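Local coordinates for uncharacterized protein (PDB 6R9N) that probably serves as an iron(II) and oxygen sensor for bacterial chemotaxis, with a diiron site that stabilises an iron-peroxy species, at residues 79-84 and 104-109. Sequence-based numbering, arbitrary orientation.
Sequences SHQDPD and SLWVRF. With FE (Fe (III) ion), chain D; FE (Fe (III) ion), chain C; O (oxygen atom), chain F; PER (peroxide ion), chain J.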
loop_
_atom_site.group_PDB
_atom_site.type_symbol
_atom_site.label_atom_id
_atom_site.label_comp_id
_atom_site.label_asym_id
_atom_site.label_seq_id
_atom_site.Cartn_x
_atom_site.Cartn_y
_atom_site.Cartn_z
ATOM N N SER A 79 0.991 0.112 -10.937
ATOM C CA SER A 79 0.839 1.506 -10.524
ATOM C C SER A 79 1.415 1.726 -9.123
ATOM O O SER A 79 2.011 2.777 -8.851
ATOM C CB SER A 79 -0.633 1.932 -10.586
ATOM O OG SER A 79 -1.437 1.181 -9.691
ATOM N N HIS A 80 1.269 0.752 -8.228
ATOM C CA HIS A 80 1.836 0.860 -6.870
ATOM C C HIS A 80 1.831 -0.533 -6.232
ATOM O O HIS A 80 1.707 -1.543 -6.934
ATOM C CB HIS A 80 1.082 1.912 -6.034
ATOM C CG HIS A 80 -0.377 1.618 -5.843
ATOM N ND1 HIS A 80 -1.262 1.485 -6.896
ATOM C CD2 HIS A 80 -1.110 1.451 -4.713
ATOM C CE1 HIS A 80 -2.476 1.251 -6.420
ATOM N NE2 HIS A 80 -2.409 1.218 -5.101
ATOM N N GLN A 81 1.931 -0.584 -4.903
ATOM C CA GLN A 81 2.275 -1.804 -4.172
ATOM C C GLN A 81 1.075 -2.610 -3.693
ATOM O O GLN A 81 1.266 -3.726 -3.195
ATOM C CB GLN A 81 3.150 -1.452 -2.951
ATOM C CG GLN A 81 2.354 -1.036 -1.679
ATOM C CD GLN A 81 1.871 0.412 -1.721
ATOM O OE1 GLN A 81 1.918 1.070 -2.778
ATOM N NE2 GLN A 81 1.397 0.922 -0.566
ATOM N N ASP A 82 -0.145 -2.095 -3.840
ATOM C CA ASP A 82 -1.298 -2.687 -3.174
ATOM C C ASP A 82 -1.599 -4.103 -3.672
ATOM O O ASP A 82 -1.314 -4.446 -4.822
ATOM C CB ASP A 82 -2.530 -1.814 -3.384
ATOM C CG ASP A 82 -2.559 -0.653 -2.460
ATOM O OD1 ASP A 82 -1.593 -0.496 -1.676
ATOM O OD2 ASP A 82 -3.546 0.097 -2.505
ATOM N N PRO A 83 -2.207 -4.937 -2.821
ATOM C CA PRO A 83 -2.564 -6.303 -3.250
ATOM C C PRO A 83 -3.547 -6.364 -4.412
ATOM O O PRO A 83 -3.445 -7.271 -5.248
ATOM C CB PRO A 83 -3.162 -6.917 -1.972
ATOM C CG PRO A 83 -2.484 -6.154 -0.862
ATOM C CD PRO A 83 -2.377 -4.750 -1.371
ATOM N N ASP A 84 -4.500 -5.438 -4.511
ATOM C CA ASP A 84 -5.361 -5.480 -5.694
ATOM C C ASP A 84 -4.607 -5.157 -6.989
ATOM O O ASP A 84 -5.160 -5.359 -8.073
ATOM C CB ASP A 84 -6.562 -4.536 -5.511
ATOM C CG ASP A 84 -6.152 -3.083 -5.311
ATOM O OD1 ASP A 84 -5.158 -2.847 -4.610
ATOM O OD2 ASP A 84 -6.810 -2.168 -5.852
ATOM N N SER A 104 10.545 2.786 -7.627
ATOM C CA SER A 104 11.713 2.378 -6.850
ATOM C C SER A 104 11.418 2.305 -5.349
ATOM O O SER A 104 12.135 1.610 -4.630
ATOM C CB SER A 104 12.885 3.317 -7.128
ATOM O OG SER A 104 12.634 4.601 -6.600
ATOM N N LEU A 105 10.355 2.962 -4.866
ATOM C CA LEU A 105 9.995 2.851 -3.448
ATOM C C LEU A 105 9.680 1.419 -3.042
ATOM O O LEU A 105 9.815 1.073 -1.861
ATOM C CB LEU A 105 8.786 3.733 -3.115
ATOM C CG LEU A 105 9.005 5.164 -2.647
ATOM C CD1 LEU A 105 9.632 5.959 -3.757
ATOM C CD2 LEU A 105 7.690 5.805 -2.193
ATOM N N TRP A 106 9.238 0.581 -3.983
ATOM C CA TRP A 106 8.703 -0.735 -3.647
ATOM C C TRP A 106 9.564 -1.901 -4.108
ATOM O O TRP A 106 9.355 -3.025 -3.634
ATOM C CB TRP A 106 7.293 -0.899 -4.252
ATOM C CG TRP A 106 6.382 0.235 -3.894
ATOM C CD1 TRP A 106 5.732 1.087 -4.752
ATOM C CD2 TRP A 106 6.053 0.671 -2.575
ATOM N NE1 TRP A 106 5.011 2.021 -4.038
ATOM C CE2 TRP A 106 5.190 1.784 -2.701
ATOM C CE3 TRP A 106 6.403 0.230 -1.291
ATOM C CZ2 TRP A 106 4.674 2.456 -1.589
ATOM C CZ3 TRP A 106 5.897 0.904 -0.201
ATOM C CH2 TRP A 106 5.048 2.009 -0.355
ATOM N N VAL A 107 10.509 -1.666 -5.021
ATOM C CA VAL A 107 11.322 -2.757 -5.555
ATOM C C VAL A 107 11.994 -3.546 -4.441
ATOM O O VAL A 107 11.989 -4.789 -4.442
ATOM C CB VAL A 107 12.356 -2.218 -6.554
ATOM C CG1 VAL A 107 13.339 -3.304 -6.894
ATOM C CG2 VAL A 107 11.676 -1.735 -7.802
ATOM N N ARG A 108 12.516 -2.842 -3.433
ATOM C CA ARG A 108 13.299 -3.583 -2.448
ATOM C C ARG A 108 12.437 -4.345 -1.478
ATOM O O ARG A 108 12.971 -4.665 -0.396
ATOM C CB ARG A 108 14.222 -2.616 -1.711
ATOM C CG ARG A 108 15.679 -2.639 -2.174
ATOM C CD ARG A 108 16.462 -1.507 -1.549
ATOM N NE ARG A 108 17.267 -1.979 -0.428
ATOM N NH1 ARG A 108 16.715 -0.213 0.915
ATOM N NH2 ARG A 108 18.115 -1.840 1.700
ATOM N N PHE A 109 11.183 -4.616 -1.840
ATOM C CA PHE A 109 10.280 -5.439 -1.049
ATOM C C PHE A 109 9.679 -6.524 -1.953
ATOM O O PHE A 109 10.048 -6.690 -3.129
ATOM C CB PHE A 109 9.155 -4.610 -0.398
ATOM C CG PHE A 109 9.634 -3.462 0.463
ATOM C CD1 PHE A 109 9.894 -2.215 -0.092
ATOM C CD2 PHE A 109 9.798 -3.622 1.832
ATOM C CE1 PHE A 109 10.319 -1.145 0.699
ATOM C CE2 PHE A 109 10.229 -2.560 2.638
ATOM C CZ PHE A 109 10.490 -1.316 2.069
HETATM FE FE FE D . -4.437 1.322 -3.840
HETATM FE FE FE C . -6.742 -0.010 -6.036
HETATM O O O F . -4.889 -0.256 -5.126
HETATM O O1 PER J . 7.329 -0.571 4.115
HETATM O O2 PER J . 6.520 0.369 3.322
#
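H80 approaches W106 through its backbone end: CB of H80 lies 4.4 Å from NE1 of W106. Its ring turns the other way, into the diiron site. S79 fixes that ring, because ND1 of H80 donates to OG of S79 (2.8 Å), nearly in the ring plane. NE2 of H80 is then placed to bind iron at 2.4 Å.

Q81 carries most of the contact. Its CB sits over the indole face of W106, a CH-pi contact 3.7 Å from the five-membered ring centroid. A bend at chi2 (-80°) lays the amide along the same face, stacked 23° from parallel. OE1 of Q81 is 3.3 Å from CZ2 of W106. The polar ends bond elsewhere: OE1 of Q81 with S149, its NE2 with D82 of the second subunit, and NE1 of W106 with the carbonyl of G151. CB of L105 covers the other indole face. The edge of W106 faces a peroxide at the neighbouring subunit's diiron site, CZ3 to O2 3.6 Å, next to H148 of that subunit.

D82 binds the same iron as H80, through OD2 (2.0 Å). H148 and D167 also bind it. D84 OD2 holds the second iron at 2.2 Å, and an oxygen atom bridges the two metals.

H80, D82 and D84 form an H-x-D-x-D variant of the metallo-beta-lactamase metal-binding motif, related to the H-x-E-x-D of flavodiiron proteins.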